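Local coordinates for protein galectin (PDB 6E20) that binds galactosides as a galectin, a lectin of innate immunity that probably also recognises the glycosylated envelope protein of a fish virus, at residues F91-F96 with H107-R111; G14-T18 with G130-K134; V22-D26 with I80-F85. All coordinates share one frame; numbering follows the deposited sequence.

Contact 1: residues F91-F96 with H107-R111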
ATOM      1  N   PHE B  91      -6.248  14.779  -6.673  1.00 27.92           N
ATOM      2  CA  PHE B  91      -5.499  15.953  -7.185  1.00 30.68           C
ATOM      3  C   PHE B  91      -5.671  16.168  -8.675  1.00 27.96           C
ATOM      4  O   PHE B  91      -6.069  15.266  -9.435  1.00 29.04           O
ATOM      5  CB  PHE B  91      -4.011  15.896  -6.835  1.00 32.88           C
ATOM      6  CG  PHE B  91      -3.145  15.008  -7.685  1.00 28.78           C
ATOM      7  CD1 PHE B  91      -3.271  13.629  -7.622  1.00 31.43           C
ATOM      8  CD2 PHE B  91      -2.115  15.547  -8.437  1.00 28.69           C
ATOM      9  CE1 PHE B  91      -2.419  12.806  -8.350  1.00 29.06           C
ATOM     10  CE2 PHE B  91      -1.259  14.724  -9.156  1.00 30.85           C
ATOM     11  CZ  PHE B  91      -1.412  13.355  -9.112  1.00 28.93           C
ATOM     12  N   THR B  92      -5.329  17.398  -9.027  1.00 30.49           N
ATOM     13  CA  THR B  92      -5.361  17.987 -10.376  1.00 32.41           C
ATOM     14  C   THR B  92      -3.969  18.577 -10.553  1.00 32.84           C
ATOM     15  O   THR B  92      -3.250  18.648  -9.533  1.00 27.92           O
ATOM     16  CB  THR B  92      -6.489  19.027 -10.459  1.00 35.72           C
ATOM     17  OG1 THR B  92      -6.209  20.027  -9.474  1.00 39.28           O
ATOM     18  CG2 THR B  92      -7.864  18.450 -10.193  1.00 35.34           C
ATOM     19  N   ASN B  93      -3.627  19.037 -11.756  1.00 32.56           N
ATOM     20  CA  ASN B  93      -2.368  19.786 -12.002  1.00 32.84           C
ATOM     21  C   ASN B  93      -2.258  20.909 -10.962  1.00 29.74           C
ATOM     22  O   ASN B  93      -1.124  21.252 -10.572  1.00 30.27           O
ATOM     23  CB  ASN B  93      -2.330  20.401 -13.403  1.00 37.35           C
ATOM     24  CG  ASN B  93      -2.344  19.373 -14.511  1.00 46.74           C
ATOM     25  OD1 ASN B  93      -1.440  19.352 -15.345  1.00 63.02           O
ATOM     26  ND2 ASN B  93      -3.362  18.529 -14.548  1.00 46.07           N
ATOM     27  N   GLU B  94      -3.391  21.490 -10.559  1.00 27.32           N
ATOM     28  CA  GLU B  94      -3.427  22.737  -9.737  1.00 27.09           C
ATOM     29  C   GLU B  94      -3.298  22.398  -8.243  1.00 26.06           C
ATOM     30  O   GLU B  94      -2.540  23.108  -7.543  1.00 27.26           O
ATOM     31  CB  GLU B  94      -4.704  23.541  -9.999  1.00 28.90           C
ATOM     32  CG  GLU B  94      -4.844  24.040 -11.438  1.00 31.86           C
ATOM     33  CD  GLU B  94      -5.226  22.976 -12.456  1.00 33.65           C
ATOM     34  OE1 GLU B  94      -5.968  22.032 -12.098  1.00 31.75           O
ATOM     35  OE2 GLU B  94      -4.768  23.093 -13.599  1.00 37.55           O
ATOM     36  N   GLU B  95      -4.022  21.417  -7.715  1.00 25.30           N
ATOM     37  CA  GLU B  95      -4.006  21.260  -6.225  1.00 29.32           C
ATOM     38  C   GLU B  95      -4.398  19.856  -5.765  1.00 29.11           C
ATOM     39  O   GLU B  95      -4.980  19.077  -6.544  1.00 30.33           O
ATOM     40  CB  GLU B  95      -4.829  22.354  -5.535  1.00 31.50           C
ATOM     41  CG  GLU B  95      -6.315  22.217  -5.718  1.00 30.73           C
ATOM     42  CD  GLU B  95      -7.212  23.192  -4.963  1.00 31.43           C
ATOM     43  OE1 GLU B  95      -8.388  22.904  -4.950  1.00 31.92           O
ATOM     44  OE2 GLU B  95      -6.768  24.262  -4.457  1.00 33.50           O
ATOM     45  N   PHE B  96      -4.019  19.544  -4.523  1.00 26.39           N
ATOM     46  CA  PHE B  96      -4.504  18.365  -3.781  1.00 25.99           C
ATOM     47  C   PHE B  96      -5.769  18.753  -3.028  1.00 26.07           C
ATOM     48  O   PHE B  96      -5.809  19.830  -2.403  1.00 26.64           O
ATOM     49  CB  PHE B  96      -3.465  17.861  -2.784  1.00 24.26           C
ATOM     50  CG  PHE B  96      -2.205  17.413  -3.453  1.00 24.00           C
ATOM     51  CD1 PHE B  96      -1.187  18.324  -3.719  1.00 23.66           C
ATOM     52  CD2 PHE B  96      -2.061  16.096  -3.859  1.00 23.23           C
ATOM     53  CE1 PHE B  96      -0.017  17.909  -4.325  1.00 23.97           C
ATOM     54  CE2 PHE B  96      -0.877  15.681  -4.445  1.00 24.84           C
ATOM     55  CZ  PHE B  96       0.135  16.591  -4.683  1.00 23.96           C
ATOM     56  N   HIS B 107      -7.362  22.294   0.934  1.00 27.99           N
ATOM     57  CA  HIS B 107      -6.894  22.603  -0.437  1.00 28.69           C
ATOM     58  C   HIS B 107      -5.423  22.949  -0.293  1.00 26.69           C
ATOM     59  O   HIS B 107      -5.137  23.841   0.483  1.00 30.71           O
ATOM     60  CB  HIS B 107      -7.693  23.765  -1.042  1.00 33.34           C
ATOM     61  CG  HIS B 107      -9.125  23.438  -1.296  1.00 39.18           C
ATOM     62  ND1 HIS B 107     -10.044  23.253  -0.271  1.00 45.93           N
ATOM     63  CD2 HIS B 107      -9.802  23.241  -2.449  1.00 47.44           C
ATOM     64  CE1 HIS B 107     -11.222  22.948  -0.787  1.00 50.91           C
ATOM     65  NE2 HIS B 107     -11.100  22.928  -2.131  1.00 52.34           N
ATOM     66  N   PHE B 108      -4.525  22.221  -0.943  1.00 24.55           N
ATOM     67  CA  PHE B 108      -3.071  22.524  -0.924  1.00 24.10           C
ATOM     68  C   PHE B 108      -2.575  22.533  -2.364  1.00 23.57           C
ATOM     69  O   PHE B 108      -2.835  21.583  -3.094  1.00 23.39           O
ATOM     70  CB  PHE B 108      -2.305  21.525  -0.053  1.00 23.42           C
ATOM     71  CG  PHE B 108      -0.825  21.831  -0.005  1.00 23.86           C
ATOM     72  CD1 PHE B 108      -0.321  22.748   0.897  1.00 23.52           C
ATOM     73  CD2 PHE B 108       0.042  21.272  -0.923  1.00 23.16           C
ATOM     74  CE1 PHE B 108       1.026  23.078   0.889  1.00 24.14           C
ATOM     75  CE2 PHE B 108       1.393  21.589  -0.910  1.00 24.27           C
ATOM     76  CZ  PHE B 108       1.882  22.492  -0.013  1.00 22.93           C
ATOM     77  N   PRO B 109      -1.887  23.596  -2.832  1.00 21.47           N
ATOM     78  CA  PRO B 109      -1.431  23.631  -4.211  1.00 22.77           C
ATOM     79  C   PRO B 109      -0.436  22.518  -4.539  1.00 24.72           C
ATOM     80  O   PRO B 109       0.465  22.200  -3.757  1.00 24.09           O
ATOM     81  CB  PRO B 109      -0.800  25.020  -4.354  1.00 23.84           C
ATOM     82  CG  PRO B 109      -0.353  25.345  -2.957  1.00 24.29           C
ATOM     83  CD  PRO B 109      -1.469  24.791  -2.089  1.00 23.52           C
ATOM     84  N   ASN B 110      -0.607  21.978  -5.741  1.00 28.40           N
ATOM     85  CA  ASN B 110       0.361  21.074  -6.396  1.00 26.44           C
ATOM     86  C   ASN B 110       1.470  21.909  -7.036  1.00 29.57           C
ATOM     87  O   ASN B 110       1.521  21.964  -8.288  1.00 31.37           O
ATOM     88  CB  ASN B 110      -0.355  20.166  -7.393  1.00 26.62           C
ATOM     89  CG  ASN B 110       0.530  19.088  -7.973  1.00 27.43           C
ATOM     90  OD1 ASN B 110       0.157  18.482  -8.978  1.00 33.78           O
ATOM     91  ND2 ASN B 110       1.697  18.860  -7.390  1.00 24.88           N
ATOM     92  N   ARG B 111       2.365  22.460  -6.213  1.00 28.12           N
ATOM     93  CA  ARG B 111       3.482  23.350  -6.655  1.00 28.66           C
ATOM     94  C   ARG B 111       4.447  22.579  -7.559  1.00 30.68           C
ATOM     95  O   ARG B 111       4.942  23.196  -8.525  1.00 30.66           O
ATOM     96  CB  ARG B 111       4.267  23.926  -5.480  1.00 26.71           C
ATOM     97  CG  ARG B 111       3.406  24.718  -4.510  1.00 28.57           C
ATOM     98  CD  ARG B 111       4.080  24.767  -3.162  1.00 28.87           C
ATOM     99  NE  ARG B 111       3.451  25.691  -2.239  1.00 26.15           N
ATOM    100  CZ  ARG B 111       3.631  25.691  -0.924  1.00 23.98           C
ATOM    101  NH1 ARG B 111       4.400  24.782  -0.352  1.00 24.43           N
ATOM    102  NH2 ARG B 111       3.004  26.579  -0.175  1.00 25.52           N
TER
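F96 and F108 face each other across an antiparallel, hydrogen-bonded pair, and the ring of F96 gives a good line along which to read the contact. Its CB lies beside the carbonyl of F108. With CG anti to the carbonyl carbon (chi1 -62°), the ring is carried along the partner strand toward N110. At CD1 the edge of the ring meets F108 O at 3.7 Å and, farther off, the rim of the F108 ring, CD2 standing 4.2 Å from CD1 of F96. The next atom, CE1, packs on N110 CA at 3.8 Å, and CZ comes to the side-chain carbon CG of N110. Beyond the contact, both phenyl groups lie against strand 40-47 of the other sheet, F96 on A42 and L43, F108 on L43.

The main chain fixes this register. F96 N donates to F108 O at 2.8 Å, and the return bond from F108 N to F96 O measures 3.1 Å. One step on, the E95 and P109 side chains diverge. N110 N then donates to E94 O at 2.9 Å, as the chain leaves the strand through an inverse gamma turn centred on N110. The facing turn is braced from within: E95 N donates to T92 OG1, an ST motif, and T92 N donates to E95 O at 3.0 Å. R111 lays its guanidinium over F108 CZ and bonds to N61, a residue of the glycan pocket, so the end of this segment reaches a second-shell position. The paired strands 95-99 and 105-109 form a beta hairpin at the margin of the galectin beta sandwich, its phenylalanines turned into the space between the sheets.

Contact 2: residues G14-T18 with G130-K134; sequences GQTLT and GVEIK
L17 turns its CG anti to the backbone N (chi1 164°), and chi2 (57°) then directs CD1 at CG1 of V131, which stands anti to its own backbone N; L17 CD1 and V131 CG1 are 3.7 Å apart. CG1 of I133, lying beside its own backbone N, approaches the same methyl: L17 CD1 and I133 CG1 are also 3.7 Å apart. One leucine branch thus serves two partner side chains on the inner face, where M120 and F11 of the opposite sheet complete the packing.

Between the strands runs an antiparallel ladder. T18 N donates to E132 O at 2.7 Å and E132 N returns to T18 O at 3.0 Å; L17 and I133 form the adjoining non-hydrogen-bonded pair. The last rung uses the C terminus itself. T16 N donates to K134 O at 3.0 Å, with the donor well out of the carboxylate plane, and K134 N returns to T16 O. This is the edge of the five-stranded sheet of the galectin sandwich, and G130, V131 and E132 pair in turn with a strand of the second subunit, so that the sheet runs on through the dimer, as in prototype galectins.

The outer face is polar. A water donates to E132 OE1 at 2.8 Å and, weakly, to T18 O, while the methyl CG2 of T18 packs beside that carboxylate. E132 OE2 also lies close to E132 OE2 of the second subunit, a like-charge approach that may raise the acid's pKa.

On the I133 side, Q15, extended beyond CG, runs alongside the chain end: its CG is 3.2 Å from K134 OXT and its OE1, which accepts from K12 N, touches I133 CG2 at 3.4 Å.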
ATOM      1  N   GLY B  14      -6.835  12.565 -11.194  1.00 31.71           N
ATOM      2  CA  GLY B  14      -8.194  12.046 -11.424  1.00 32.50           C
ATOM      3  C   GLY B  14      -8.551  10.886 -10.517  1.00 33.62           C
ATOM      4  O   GLY B  14      -9.733  10.521 -10.461  1.00 34.10           O
ATOM      5  N   GLN B  15      -7.578  10.264  -9.865  1.00 34.57           N
ATOM      6  CA  GLN B  15      -7.854   9.109  -8.975  1.00 32.81           C
ATOM      7  C   GLN B  15      -8.065   9.637  -7.554  1.00 31.82           C
ATOM      8  O   GLN B  15      -7.631  10.753  -7.264  1.00 30.71           O
ATOM      9  CB  GLN B  15      -6.690   8.116  -9.000  1.00 34.76           C
ATOM     10  CG  GLN B  15      -6.252   7.704 -10.398  1.00 34.32           C
ATOM     11  CD  GLN B  15      -5.112   6.719 -10.359  1.00 31.26           C
ATOM     12  OE1 GLN B  15      -3.991   7.061 -10.008  1.00 32.42           O
ATOM     13  NE2 GLN B  15      -5.388   5.493 -10.750  1.00 28.94           N
ATOM     14  N   THR B  16      -8.727   8.867  -6.698  1.00 32.94           N
ATOM     15  CA  THR B  16      -8.752   9.152  -5.243  1.00 33.43           C
ATOM     16  C   THR B  16      -7.777   8.186  -4.577  1.00 29.79           C
ATOM     17  O   THR B  16      -7.761   6.986  -4.933  1.00 29.83           O
ATOM     18  CB  THR B  16     -10.161   9.066  -4.648  1.00 37.78           C
ATOM     19  OG1 THR B  16     -11.089   9.466  -5.657  1.00 38.38           O
ATOM     20  CG2 THR B  16     -10.327   9.953  -3.432  1.00 38.29           C
ATOM     21  N   LEU B  17      -6.957   8.719  -3.685  1.00 30.19           N
ATOM     22  CA  LEU B  17      -6.120   7.935  -2.752  1.00 28.93           C
ATOM     23  C   LEU B  17      -6.844   7.878  -1.402  1.00 29.98           C
ATOM     24  O   LEU B  17      -7.083   8.950  -0.833  1.00 29.26           O
ATOM     25  CB  LEU B  17      -4.777   8.636  -2.639  1.00 28.64           C
ATOM     26  CG  LEU B  17      -3.918   8.214  -1.456  1.00 28.42           C
ATOM     27  CD1 LEU B  17      -3.663   6.714  -1.476  1.00 28.19           C
ATOM     28  CD2 LEU B  17      -2.623   9.001  -1.472  1.00 27.34           C
ATOM     29  N   THR B  18      -7.194   6.677  -0.945  1.00 28.02           N
ATOM     30  CA  THR B  18      -7.858   6.421   0.356  1.00 27.25           C
ATOM     31  C   THR B  18      -6.810   5.829   1.295  1.00 26.32           C
ATOM     32  O   THR B  18      -6.207   4.826   0.924  1.00 24.51           O
ATOM     33  CB  THR B  18      -9.117   5.565   0.192  1.00 28.60           C
ATOM     34  OG1 THR B  18      -9.979   6.258  -0.723  1.00 30.20           O
ATOM     35  CG2 THR B  18      -9.858   5.358   1.493  1.00 30.34           C
ATOM     36  N   GLY B 130      -4.373   0.702   5.369  1.00 25.92           N
ATOM     37  CA  GLY B 130      -4.932   0.668   4.005  1.00 26.46           C
ATOM     38  C   GLY B 130      -4.421   1.785   3.129  1.00 26.81           C
ATOM     39  O   GLY B 130      -4.390   2.940   3.584  1.00 25.69           O
ATOM     40  N   VAL B 131      -3.993   1.426   1.923  1.00 28.70           N
ATOM     41  CA  VAL B 131      -3.709   2.363   0.806  1.00 29.82           C
ATOM     42  C   VAL B 131      -4.461   1.832  -0.409  1.00 30.56           C
ATOM     43  O   VAL B 131      -4.164   0.688  -0.840  1.00 28.08           O
ATOM     44  CB  VAL B 131      -2.209   2.525   0.523  1.00 30.09           C
ATOM     45  CG1 VAL B 131      -1.955   3.635  -0.495  1.00 30.56           C
ATOM     46  CG2 VAL B 131      -1.460   2.816   1.806  1.00 33.55           C
ATOM     47  N   GLU B 132      -5.426   2.618  -0.874  1.00 27.35           N
ATOM     48  CA  GLU B 132      -6.264   2.314  -2.058  1.00 31.62           C
ATOM     49  C   GLU B 132      -6.178   3.491  -3.026  1.00 30.08           C
ATOM     50  O   GLU B 132      -6.343   4.644  -2.573  1.00 30.08           O
ATOM     51  CB  GLU B 132      -7.720   2.096  -1.657  1.00 31.82           C
ATOM     52  CG  GLU B 132      -7.912   0.935  -0.707  1.00 35.62           C
ATOM     53  CD  GLU B 132      -9.277   0.898  -0.040  1.00 36.67           C
ATOM     54  OE1 GLU B 132      -9.495   1.699   0.883  1.00 40.62           O
ATOM     55  OE2 GLU B 132     -10.115   0.077  -0.451  1.00 40.95           O
ATOM     56  N   ILE B 133      -5.974   3.199  -4.307  1.00 32.37           N
ATOM     57  CA  ILE B 133      -5.917   4.213  -5.399  1.00 33.60           C
ATOM     58  C   ILE B 133      -6.790   3.693  -6.533  1.00 37.08           C
ATOM     59  O   ILE B 133      -6.474   2.602  -7.025  1.00 35.52           O
ATOM     60  CB  ILE B 133      -4.471   4.462  -5.872  1.00 30.85           C
ATOM     61  CG1 ILE B 133      -3.604   5.017  -4.745  1.00 32.27           C
ATOM     62  CG2 ILE B 133      -4.438   5.360  -7.107  1.00 33.38           C
ATOM     63  CD1 ILE B 133      -2.124   5.052  -5.065  1.00 32.00           C
ATOM     64  N   LYS B 134      -7.830   4.440  -6.912  1.00 41.06           N
ATOM     65  CA  LYS B 134      -8.628   4.187  -8.145  1.00 46.09           C
ATOM     66  C   LYS B 134      -9.054   5.529  -8.746  1.00 46.73           C
ATOM     67  O   LYS B 134      -9.660   6.327  -8.063  1.00 44.44           O
ATOM     68  CB  LYS B 134      -9.840   3.303  -7.830  1.00 48.83           C
ATOM     69  CG  LYS B 134     -10.884   3.962  -6.943  1.00 50.27           C
ATOM     70  CD  LYS B 134     -11.736   2.981  -6.182  1.00 55.30           C
ATOM     71  CE  LYS B 134     -12.872   3.655  -5.436  1.00 56.77           C
ATOM     72  NZ  LYS B 134     -13.259   2.894  -4.220  1.00 55.48           N
ATOM     73  OXT LYS B 134      -8.795   5.852  -9.899  1.00 48.59           O
TER
HETATM   74  O   HOH W   1      -7.384   2.699   2.502  1.00 24.87           O

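Contact 3: residues V22-D26 with I80-F85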
ATOM      1  N   VAL B  22      -4.382   4.405  11.969  1.00 25.84           N
ATOM      2  CA  VAL B  22      -4.653   4.701  13.402  1.00 25.30           C
ATOM      3  C   VAL B  22      -3.409   5.375  13.949  1.00 25.03           C
ATOM      4  O   VAL B  22      -2.323   4.786  13.874  1.00 27.88           O
ATOM      5  CB  VAL B  22      -4.950   3.414  14.180  1.00 26.55           C
ATOM      6  CG1 VAL B  22      -5.365   3.712  15.611  1.00 26.97           C
ATOM      7  CG2 VAL B  22      -5.971   2.540  13.471  1.00 29.38           C
ATOM      8  N   PRO B  23      -3.512   6.611  14.486  1.00 22.44           N
ATOM      9  CA  PRO B  23      -2.366   7.227  15.130  1.00 24.16           C
ATOM     10  C   PRO B  23      -2.000   6.306  16.302  1.00 24.86           C
ATOM     11  O   PRO B  23      -2.899   5.781  16.910  1.00 22.46           O
ATOM     12  CB  PRO B  23      -2.846   8.617  15.566  1.00 24.88           C
ATOM     13  CG  PRO B  23      -4.161   8.829  14.843  1.00 23.34           C
ATOM     14  CD  PRO B  23      -4.715   7.452  14.557  1.00 24.17           C
ATOM     15  N   LYS B  24      -0.711   6.115  16.551  1.00 24.37           N
ATOM     16  CA  LYS B  24      -0.228   5.363  17.740  1.00 28.59           C
ATOM     17  C   LYS B  24      -0.831   5.990  18.992  1.00 27.24           C
ATOM     18  O   LYS B  24      -1.103   7.190  19.025  1.00 26.96           O
ATOM     19  CB  LYS B  24       1.295   5.367  17.861  1.00 28.61           C
ATOM     20  CG  LYS B  24       2.059   4.865  16.652  1.00 33.84           C
ATOM     21  CD  LYS B  24       1.982   3.394  16.436  1.00 40.34           C
ATOM     22  CE  LYS B  24       2.810   2.917  15.259  1.00 43.39           C
ATOM     23  NZ  LYS B  24       4.260   2.915  15.557  1.00 48.59           N
ATOM     24  N   PRO B  25      -1.050   5.206  20.069  1.00 26.26           N
ATOM     25  CA  PRO B  25      -1.637   5.751  21.294  1.00 26.02           C
ATOM     26  C   PRO B  25      -0.884   6.967  21.853  1.00 23.49           C
ATOM     27  O   PRO B  25      -1.495   7.787  22.470  1.00 21.30           O
ATOM     28  CB  PRO B  25      -1.596   4.575  22.292  1.00 26.03           C
ATOM     29  CG  PRO B  25      -1.541   3.338  21.415  1.00 27.07           C
ATOM     30  CD  PRO B  25      -0.811   3.756  20.149  1.00 25.85           C
ATOM     31  N   ASP B  26       0.431   7.038  21.628  1.00 23.19           N
ATOM     32  CA  ASP B  26       1.311   8.103  22.164  1.00 23.88           C
ATOM     33  C   ASP B  26       1.742   9.034  21.033  1.00 25.02           C
ATOM     34  O   ASP B  26       2.714   9.782  21.225  1.00 25.50           O
ATOM     35  CB  ASP B  26       2.537   7.495  22.869  1.00 24.43           C
ATOM     36  CG  ASP B  26       3.532   6.801  21.947  1.00 23.74           C
ATOM     37  OD1 ASP B  26       3.164   6.434  20.799  1.00 24.20           O
ATOM     38  OD2 ASP B  26       4.663   6.629  22.391  1.00 27.21           O
ATOM     39  N   ILE B  80      -7.581  11.354  16.506  1.00 26.94           N
ATOM     40  CA  ILE B  80      -7.419  11.007  17.938  1.00 26.78           C
ATOM     41  C   ILE B  80      -6.424   9.875  18.043  1.00 23.93           C
ATOM     42  O   ILE B  80      -6.541   8.906  17.249  1.00 23.42           O
ATOM     43  CB  ILE B  80      -8.753  10.601  18.588  1.00 27.68           C
ATOM     44  CG1 ILE B  80      -9.821  11.693  18.476  1.00 32.38           C
ATOM     45  CG2 ILE B  80      -8.520  10.202  20.030  1.00 28.54           C
ATOM     46  CD1 ILE B  80     -11.231  11.162  18.528  1.00 33.49           C
ATOM     47  N   GLN B  81      -5.554   9.971  19.054  1.00 24.10           N
ATOM     48  CA  GLN B  81      -4.603   8.892  19.430  1.00 23.85           C
ATOM     49  C   GLN B  81      -5.408   7.586  19.526  1.00 24.64           C
ATOM     50  O   GLN B  81      -6.507   7.578  20.167  1.00 23.38           O
ATOM     51  CB  GLN B  81      -3.844   9.227  20.722  1.00 22.47           C
ATOM     52  CG  GLN B  81      -2.886  10.421  20.632  1.00 23.77           C
ATOM     53  CD  GLN B  81      -3.479  11.775  20.975  1.00 26.01           C
ATOM     54  OE1 GLN B  81      -4.659  12.058  20.730  1.00 25.89           O
ATOM     55  NE2 GLN B  81      -2.657  12.650  21.541  1.00 27.72           N
ATOM     56  N   ASP B  82      -4.908   6.547  18.858  1.00 23.28           N
ATOM     57  CA  ASP B  82      -5.426   5.152  18.855  1.00 27.21           C
ATOM     58  C   ASP B  82      -6.823   5.044  18.219  1.00 28.49           C
ATOM     59  O   ASP B  82      -7.475   4.026  18.457  1.00 29.33           O
ATOM     60  CB  ASP B  82      -5.503   4.564  20.268  1.00 27.32           C
ATOM     61  CG  ASP B  82      -5.464   3.041  20.274  1.00 29.77           C
ATOM     62  OD1 ASP B  82      -4.967   2.458  19.314  1.00 30.18           O
ATOM     63  OD2 ASP B  82      -5.926   2.448  21.241  1.00 36.59           O
ATOM     64  N   LYS B  83      -7.282   6.019  17.433  1.00 29.12           N
ATOM     65  CA  LYS B  83      -8.607   5.912  16.761  1.00 28.05           C
ATOM     66  C   LYS B  83      -8.395   5.835  15.262  1.00 26.77           C
ATOM     67  O   LYS B  83      -7.647   6.687  14.744  1.00 27.39           O
ATOM     68  CB  LYS B  83      -9.505   7.081  17.154  1.00 32.50           C
ATOM     69  CG  LYS B  83     -10.084   6.907  18.547  1.00 35.35           C
ATOM     70  CD  LYS B  83     -10.866   5.591  18.642  1.00 37.82           C
ATOM     71  CE  LYS B  83     -10.419   4.781  19.826  1.00 39.32           C
ATOM     72  NZ  LYS B  83     -10.421   5.620  21.045  1.00 40.23           N
ATOM     73  N   GLU B  84      -9.015   4.849  14.616  1.00 25.66           N
ATOM     74  CA  GLU B  84      -8.926   4.660  13.146  1.00 29.18           C
ATOM     75  C   GLU B  84      -9.452   5.912  12.449  1.00 28.07           C
ATOM     76  O   GLU B  84     -10.436   6.482  12.925  1.00 29.81           O
ATOM     77  CB  GLU B  84      -9.715   3.459  12.629  1.00 32.63           C
ATOM     78  CG  GLU B  84      -9.614   3.338  11.107  1.00 36.40           C
ATOM     79  CD  GLU B  84     -10.235   2.098  10.488  1.00 39.82           C
ATOM     80  OE1 GLU B  84     -11.196   2.254   9.729  1.00 47.92           O
ATOM     81  OE2 GLU B  84      -9.755   0.998  10.762  1.00 38.19           O
ATOM     82  N   PHE B  85      -8.789   6.313  11.371  1.00 27.20           N
ATOM     83  CA  PHE B  85      -9.248   7.373  10.449  1.00 27.41           C
ATOM     84  C   PHE B  85      -9.159   6.847   9.015  1.00 28.91           C
ATOM     85  O   PHE B  85      -8.387   5.884   8.722  1.00 27.91           O
ATOM     86  CB  PHE B  85      -8.404   8.640  10.581  1.00 25.58           C
ATOM     87  CG  PHE B  85      -6.968   8.429  10.188  1.00 26.74           C
ATOM     88  CD1 PHE B  85      -6.588   8.371   8.852  1.00 28.71           C
ATOM     89  CD2 PHE B  85      -5.999   8.217  11.153  1.00 26.10           C
ATOM     90  CE1 PHE B  85      -5.268   8.136   8.495  1.00 26.12           C
ATOM     91  CE2 PHE B  85      -4.678   7.988  10.790  1.00 25.89           C
ATOM     92  CZ  PHE B  85      -4.316   7.941   9.466  1.00 25.75           C
TER
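V22 straddles the chain at the end of the 80-83 turn, one methyl on each part of it. Because CG1 stands anti to the backbone N (chi1 -174°), it presses on the peptide between D82 and K83, 3.3 Å from D82 C. The other branch, CG2, rests on E84 CA at 3.7 Å and then on CB, the two side chains crossing at about a right angle.

P23 sets the edge of its ring against the carbonyls at the two ends of the turn. CG faces I80 O at 3.4 Å, and CD comes up to K83 O while also meeting CD2 of F85, at 3.7 Å, in the plane of the phenyl ring and at its edge. F85 in turn packs against F30 and F79, so the proline is joined to the aromatic residues of the sandwich.

D82 is the third large contributor. It occupies the third position of a type II beta turn from I80 to K83, closed by K83 N donating to I80 O at 3.0 Å, and its left-handed backbone (phi 65°) marks that position. The central Q81-D82 peptide of the turn presents D82 N to P23 O, a bond of 2.9 Å with a bent N-H...O angle of 140°. CG of the D82 carboxylate lies 4.1 Å from P25 CG, and OD1 makes a salt bridge with R127 of the neighbouring strand 126-133.

Proline has no N-H to offer, so P23 can act in the main-chain exchange as acceptor alone. Between 22-26 and 80-85 a single backbone hydrogen bond is joined by carbon atoms laid against peptide groups, with the F85 to G21 backbone bond just beyond and the charged end of D82 directed to R127.

From the N terminus, the chain first lays down 14-18 and 22-26, the two ends of strand 16-23. The second end is met by 80-85, closing contact 3 around the strands that carry much of the glycan pocket. Contact 1 follows in series, a short loop between 91-96 and 107-111. Only at the C terminus does 130-134 return to 14-18, and the long loop of contact 2 encloses the other two. None of the loops cross. All three contacts reach the five-stranded sheet: contact 2 at its dimer-forming edge, contact 1 at the opposite edge, and contact 3 where a loop enters strand 85-91, on the other side of the chain's centre from contact 1.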